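Local coordinates for protein TrwG component of type IV secretion system (Bartonella birtlesii, PDB 4JF8) that probably forms part of the inner-membrane assembly of a type IV secretion system as a VirB8-family component, here represented by its soluble domain, at residues F122-H127 with Q137-T142; Y145-A150 with L162-T167. One frame throughout, in Å; residues are numbered along the deposited sequence.

Contact 1. Residues F122-H127 with Q137-T142; sequences FTTQQH and QHQIAT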
loop_
_atom_site.group_PDB
_atom_site.type_symbol
_atom_site.label_atom_id
_atom_site.label_comp_id
_atom_site.label_asym_id
_atom_site.label_seq_id
_atom_site.Cartn_x
_atom_site.Cartn_y
_atom_site.Cartn_z
ATOM N N PHE A 122 1.791 -10.123 16.215
ATOM C CA PHE A 122 2.682 -9.042 15.792
ATOM C C PHE A 122 3.370 -8.406 16.955
ATOM O O PHE A 122 2.925 -8.487 18.103
ATOM C CB PHE A 122 1.940 -7.958 14.975
ATOM C CG PHE A 122 0.926 -7.155 15.762
ATOM C CD1 PHE A 122 1.221 -5.887 16.215
ATOM C CD2 PHE A 122 -0.330 -7.674 16.054
ATOM C CE1 PHE A 122 0.299 -5.143 16.923
ATOM C CE2 PHE A 122 -1.263 -6.927 16.750
ATOM C CZ PHE A 122 -0.945 -5.661 17.189
ATOM N N THR A 123 4.496 -7.767 16.659
ATOM C CA THR A 123 5.223 -7.012 17.667
ATOM C C THR A 123 5.179 -5.531 17.334
ATOM O O THR A 123 5.079 -5.129 16.160
ATOM C CB THR A 123 6.686 -7.449 17.776
ATOM O OG1 THR A 123 7.378 -7.177 16.547
ATOM C CG2 THR A 123 6.771 -8.931 18.164
ATOM N N THR A 124 5.180 -4.700 18.363
ATOM C CA THR A 124 5.368 -3.273 18.149
ATOM C C THR A 124 6.557 -2.836 18.987
ATOM O O THR A 124 6.871 -3.409 20.019
ATOM C CB THR A 124 4.141 -2.454 18.546
ATOM O OG1 THR A 124 3.899 -2.551 19.956
ATOM C CG2 THR A 124 2.942 -2.934 17.796
ATOM N N GLN A 125 7.227 -1.800 18.531
ATOM C CA GLN A 125 8.332 -1.232 19.289
ATOM C C GLN A 125 8.432 0.245 18.950
ATOM O O GLN A 125 8.478 0.650 17.779
ATOM C CB GLN A 125 9.635 -1.954 18.981
ATOM C CG GLN A 125 10.756 -1.529 19.916
ATOM C CD GLN A 125 11.952 -2.452 19.841
ATOM O OE1 GLN A 125 12.275 -2.964 18.767
ATOM N NE2 GLN A 125 12.594 -2.677 20.974
ATOM N N GLN A 126 8.474 1.059 19.989
ATOM C CA GLN A 126 8.540 2.505 19.808
ATOM C C GLN A 126 9.983 2.967 19.758
ATOM O O GLN A 126 10.806 2.585 20.602
ATOM C CB GLN A 126 7.799 3.212 20.931
ATOM C CG GLN A 126 7.751 4.732 20.769
ATOM C CD GLN A 126 6.788 5.391 21.708
ATOM O OE1 GLN A 126 5.687 4.892 21.924
ATOM N NE2 GLN A 126 7.176 6.530 22.252
ATOM N N HIS A 127 10.298 3.749 18.736
ATOM C CA HIS A 127 11.605 4.367 18.585
ATOM C C HIS A 127 11.405 5.856 18.644
ATOM O O HIS A 127 10.813 6.425 17.733
ATOM C CB HIS A 127 12.218 4.019 17.242
ATOM C CG HIS A 127 12.546 2.578 17.081
ATOM N ND1 HIS A 127 13.832 2.109 17.180
ATOM C CD2 HIS A 127 11.765 1.502 16.832
ATOM C CE1 HIS A 127 13.833 0.798 17.008
ATOM N NE2 HIS A 127 12.594 0.405 16.799
ATOM N N GLN A 137 6.697 -5.029 22.312
ATOM C CA GLN A 137 5.396 -5.493 22.797
ATOM C C GLN A 137 4.938 -6.628 21.906
ATOM O O GLN A 137 4.825 -6.448 20.713
ATOM C CB GLN A 137 4.360 -4.380 22.730
ATOM C CG GLN A 137 4.747 -3.103 23.453
ATOM C CD GLN A 137 4.860 -3.325 24.929
ATOM O OE1 GLN A 137 3.902 -3.758 25.575
ATOM N NE2 GLN A 137 6.038 -3.057 25.483
ATOM N N HIS A 138 4.664 -7.791 22.479
ATOM C CA HIS A 138 4.144 -8.948 21.734
ATOM C C HIS A 138 2.643 -8.961 21.863
ATOM O O HIS A 138 2.106 -9.141 22.951
ATOM C CB HIS A 138 4.768 -10.227 22.288
ATOM C CG HIS A 138 6.258 -10.232 22.191
ATOM N ND1 HIS A 138 6.933 -10.789 21.127
ATOM C CD2 HIS A 138 7.203 -9.708 23.005
ATOM C CE1 HIS A 138 8.233 -10.614 21.295
ATOM N NE2 HIS A 138 8.419 -9.946 22.416
ATOM N N GLN A 139 1.968 -8.763 20.735
ATOM C CA GLN A 139 0.532 -8.557 20.697
ATOM C C GLN A 139 -0.152 -9.572 19.785
ATOM O O GLN A 139 0.490 -10.197 18.936
ATOM C CB GLN A 139 0.221 -7.147 20.187
ATOM C CG GLN A 139 0.780 -6.036 21.067
ATOM C CD GLN A 139 0.354 -4.650 20.619
ATOM O OE1 GLN A 139 1.183 -3.793 20.322
ATOM N NE2 GLN A 139 -0.948 -4.429 20.554
ATOM N N ILE A 140 -1.451 -9.730 19.994
ATOM C CA ILE A 140 -2.330 -10.534 19.129
ATOM C C ILE A 140 -3.519 -9.678 18.766
ATOM O O ILE A 140 -4.211 -9.163 19.659
ATOM C CB ILE A 140 -2.925 -11.781 19.830
ATOM C CG1 ILE A 140 -1.813 -12.629 20.425
ATOM C CG2 ILE A 140 -3.746 -12.616 18.851
ATOM C CD1 ILE A 140 -0.989 -13.311 19.368
ATOM N N ALA A 141 -3.771 -9.511 17.463
ATOM C CA ALA A 141 -5.025 -8.914 17.004
ATOM C C ALA A 141 -6.026 -10.014 16.730
ATOM O O ALA A 141 -5.688 -11.011 16.082
ATOM C CB ALA A 141 -4.837 -8.096 15.743
ATOM N N THR A 142 -7.244 -9.829 17.218
ATOM C CA THR A 142 -8.352 -10.748 16.928
ATOM C C THR A 142 -9.280 -9.958 16.038
ATOM O O THR A 142 -9.757 -8.882 16.424
ATOM C CB THR A 142 -9.054 -11.219 18.223
ATOM O OG1 THR A 142 -8.099 -11.880 19.057
ATOM C CG2 THR A 142 -10.194 -12.146 17.899
#
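Phe-122 to Thr-124 pair with Gln-137 to Gln-139 as the antiparallel ladder of a beta hairpin, joining the two central strands of the four-stranded sheet. The ladder is a worked example of regular backbone pairing that leaves its two faces with different side-chain contacts. Phe-122 with Gln-139 and Thr-124 with Gln-137 are hydrogen-bonded pairs; between them stands the non-hydrogen-bonded pair Thr-123 with His-138. Each outer pair exchanges two backbone bonds, the shortest being Gln-139 N to Phe-122 O and Gln-137 N to Thr-124 O, both 2.8 Å. Thr-123 CA also approaches Gln-137 O, of the adjoining pair, at 3.1 Å, a CA-H...O contact.

On the face shared by Phe-122, Thr-124, Gln-137 and Gln-139, the Gln-139 side chain spans both residues of the other strand. Phe-122 CG sits between its own backbone N and carbonyl carbon (chi1 67°), and the end of the ring comes back toward the neighbouring strand. Gln-139 CB lies over one face of that ring, displaced toward its rim, in a CH-pi contact 3.8 Å from the centroid. Beyond CG Gln-139 is extended, and its amide, with its plane turned 46° from the ring, passes close to CE1 and CZ. Gln-139 OE1 lies 3.0 Å from Thr-124 OG1, close enough for a hydrogen bond from the hydroxyl, although another acceptor competes for that proton. At the ring's edge, near its plane, Ala-141 N is 3.7 Å from Phe-122 CE2. The other face carries a lighter contact: Thr-123 and His-138 run side by side, with Thr-123 CG2 3.5 Å from His-138 ND1. Thr-171 of strand 164-173 touches both Phe-122 and Gln-139. The arrangement is an antiparallel beta hairpin with a long connection, within the sheet of the NTF2-like VirB8 fold.

Contact 2. Residues Y145-A150 with L162-T167; sequences YTYVGA and LGFQVT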
loop_
_atom_site.group_PDB
_atom_site.type_symbol
_atom_site.label_atom_id
_atom_site.label_comp_id
_atom_site.label_asym_id
_atom_site.label_seq_id
_atom_site.Cartn_x
_atom_site.Cartn_y
_atom_site.Cartn_z
ATOM N N TYR A 145 -13.835 -10.080 9.885
ATOM C CA TYR A 145 -13.778 -9.443 8.562
ATOM C C TYR A 145 -14.753 -10.084 7.610
ATOM O O TYR A 145 -15.229 -11.197 7.840
ATOM C CB TYR A 145 -12.356 -9.450 7.994
ATOM C CG TYR A 145 -11.824 -10.816 7.640
ATOM C CD1 TYR A 145 -11.906 -11.314 6.358
ATOM C CD2 TYR A 145 -11.220 -11.618 8.610
ATOM C CE1 TYR A 145 -11.402 -12.569 6.026
ATOM C CE2 TYR A 145 -10.722 -12.871 8.300
ATOM C CZ TYR A 145 -10.797 -13.340 7.002
ATOM O OH TYR A 145 -10.282 -14.583 6.678
ATOM N N THR A 146 -15.043 -9.378 6.530
ATOM C CA THR A 146 -15.945 -9.836 5.491
ATOM C C THR A 146 -15.564 -9.096 4.214
ATOM O O THR A 146 -14.749 -8.172 4.230
ATOM C CB THR A 146 -17.418 -9.550 5.871
ATOM O OG1 THR A 146 -18.283 -10.269 4.986
ATOM C CG2 THR A 146 -17.729 -8.059 5.838
ATOM N N TYR A 147 -16.169 -9.509 3.117
ATOM C CA TYR A 147 -16.032 -8.805 1.838
ATOM C C TYR A 147 -17.426 -8.435 1.371
ATOM O O TYR A 147 -18.266 -9.323 1.189
ATOM C CB TYR A 147 -15.348 -9.677 0.790
ATOM C CG TYR A 147 -13.921 -10.076 1.105
ATOM C CD1 TYR A 147 -13.635 -11.203 1.873
ATOM C CD2 TYR A 147 -12.861 -9.338 0.606
ATOM C CE1 TYR A 147 -12.337 -11.577 2.128
ATOM C CE2 TYR A 147 -11.553 -9.703 0.849
ATOM C CZ TYR A 147 -11.294 -10.822 1.608
ATOM O OH TYR A 147 -9.979 -11.206 1.798
ATOM N N VAL A 148 -17.656 -7.148 1.174
ATOM C CA VAL A 148 -18.993 -6.633 0.865
ATOM C C VAL A 148 -19.199 -6.358 -0.622
ATOM O O VAL A 148 -20.299 -5.980 -1.011
ATOM C CB VAL A 148 -19.346 -5.388 1.708
ATOM C CG1 VAL A 148 -19.186 -5.702 3.198
ATOM C CG2 VAL A 148 -18.550 -4.159 1.307
ATOM N N GLY A 149 -18.186 -6.573 -1.449
ATOM C CA GLY A 149 -18.293 -6.260 -2.885
ATOM C C GLY A 149 -17.661 -4.947 -3.264
ATOM O O GLY A 149 -17.256 -4.151 -2.419
ATOM N N ALA A 150 -17.558 -4.712 -4.567
ATOM C CA ALA A 150 -16.881 -3.534 -5.073
ATOM C C ALA A 150 -17.535 -2.264 -4.562
ATOM O O ALA A 150 -18.756 -2.124 -4.644
ATOM C CB ALA A 150 -16.914 -3.550 -6.594
ATOM N N LEU A 162 -12.411 -5.552 -3.595
ATOM C CA LEU A 162 -13.311 -6.604 -3.160
ATOM C C LEU A 162 -14.239 -6.178 -2.054
ATOM O O LEU A 162 -15.078 -6.971 -1.610
ATOM C CB LEU A 162 -12.501 -7.815 -2.718
ATOM C CG LEU A 162 -11.457 -8.350 -3.696
ATOM C CD1 LEU A 162 -10.743 -9.530 -3.068
ATOM C CD2 LEU A 162 -12.082 -8.728 -5.016
ATOM N N GLY A 163 -14.084 -4.959 -1.561
ATOM C CA GLY A 163 -14.864 -4.521 -0.415
ATOM C C GLY A 163 -14.483 -5.229 0.858
ATOM O O GLY A 163 -15.350 -5.554 1.671
ATOM N N PHE A 164 -13.192 -5.480 1.052
ATOM C CA PHE A 164 -12.730 -5.973 2.340
ATOM C C PHE A 164 -13.121 -4.994 3.436
ATOM O O PHE A 164 -12.900 -3.804 3.311
ATOM C CB PHE A 164 -11.205 -6.131 2.309
ATOM C CG PHE A 164 -10.600 -6.573 3.626
ATOM C CD1 PHE A 164 -10.641 -7.903 4.021
ATOM C CD2 PHE A 164 -9.959 -5.667 4.447
ATOM C CE1 PHE A 164 -10.066 -8.320 5.215
ATOM C CE2 PHE A 164 -9.398 -6.085 5.628
ATOM C CZ PHE A 164 -9.441 -7.406 5.998
ATOM N N GLN A 165 -13.697 -5.519 4.508
ATOM C CA GLN A 165 -14.136 -4.723 5.647
ATOM C C GLN A 165 -13.844 -5.461 6.932
ATOM O O GLN A 165 -14.287 -6.611 7.117
ATOM C CB GLN A 165 -15.630 -4.409 5.588
ATOM C CG GLN A 165 -16.043 -3.502 4.453
ATOM C CD GLN A 165 -15.633 -2.068 4.681
ATOM O OE1 GLN A 165 -14.477 -1.653 4.412
ATOM N NE2 GLN A 165 -16.550 -1.299 5.184
ATOM N N VAL A 166 -13.103 -4.799 7.814
ATOM C CA VAL A 166 -12.917 -5.283 9.177
ATOM C C VAL A 166 -14.168 -4.899 9.952
ATOM O O VAL A 166 -14.520 -3.705 10.049
ATOM C CB VAL A 166 -11.647 -4.716 9.793
ATOM C CG1 VAL A 166 -11.588 -4.981 11.299
ATOM C CG2 VAL A 166 -10.429 -5.280 9.089
ATOM N N THR A 167 -14.831 -5.920 10.515
ATOM C CA THR A 167 -16.097 -5.749 11.231
ATOM C C THR A 167 -15.907 -5.724 12.739
ATOM O O THR A 167 -16.790 -5.267 13.464
ATOM C CB THR A 167 -17.075 -6.880 10.878
ATOM O OG1 THR A 167 -16.466 -8.131 11.235
ATOM C CG2 THR A 167 -17.411 -6.842 9.388
HETATM O O HOH W 1 -17.179 -10.445 9.968
#
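Thr-146 and Gln-165 exchange two backbone hydrogen bonds, N to O in each direction and both 2.9 Å, making the hydrogen-bonded pair of an antiparallel ladder between strands 137-147 and 164-173 of the VirB8 sheet. Past the end of strand 137-147 the bonding continues: Val-148 N reaches Gly-163 O at 2.8 Å, and Gly-149 N reaches Leu-162 O at 3.1 Å. Both donors stand about 41° above the plane of the carbonyl they meet. Gly-163 has a positive phi, and a side chain there would run into Gly-149 O, so the close passage of the two chains depends on the bare CA. At the other end, a water bridges Thr-167 OG1 and, more weakly, Tyr-145 O.

The ladder illustrates how backbone pairing can set an aromatic cluster in place. Tyr-145, Tyr-147 and Phe-164 share one face of the sheet, the face covered by helix 42-57. Phe-164 CG is anti to its backbone N (chi1 177°), and the ring beyond it turns an edge toward the face of Tyr-147 in an offset edge-to-face pair, planes 61° apart. With Tyr-145 the relation is oblique: Phe-164 CE1 approaches Tyr-145 CD1 and CB. The two phenol hydroxyls each bond to a different carboxylate oxygen of Asp-45, which thereby fastens both rings to the helix, while Trp-48 of the same helix meets the Phe-164 ring.

Leu-162 runs alongside Tyr-147, its CB 3.7 Å from Tyr-147 CD2, and Leu-162 also packs against Val-44 of the second subunit. Away from the aromatic cluster, Val-148, just past the strand end, crosses Gln-165 obliquely, and Thr-146 meets Thr-167 at about a right angle, methyl to methyl, with their CG2 atoms 3.8 Å apart.

Read from the N terminus, the chain first lays down helix 42-57 and three shorter helices, then strand 101-112, before either contact forms. Contact 1 closes the short loop between strands 117-128 and 137-147. Strand 137-147 then runs on to its far end, where contact 2 opens after contact 1 has closed; its loop carries helix 154-159 before the chain returns on strand 164-173. The two closures are therefore in series, neither nested nor crossed. Their centres lie about 24 Å apart on opposite sides of the chain's centre, and their shared strand ties the central hairpin to the sheet's last strand and to helix 42-57, which packs there.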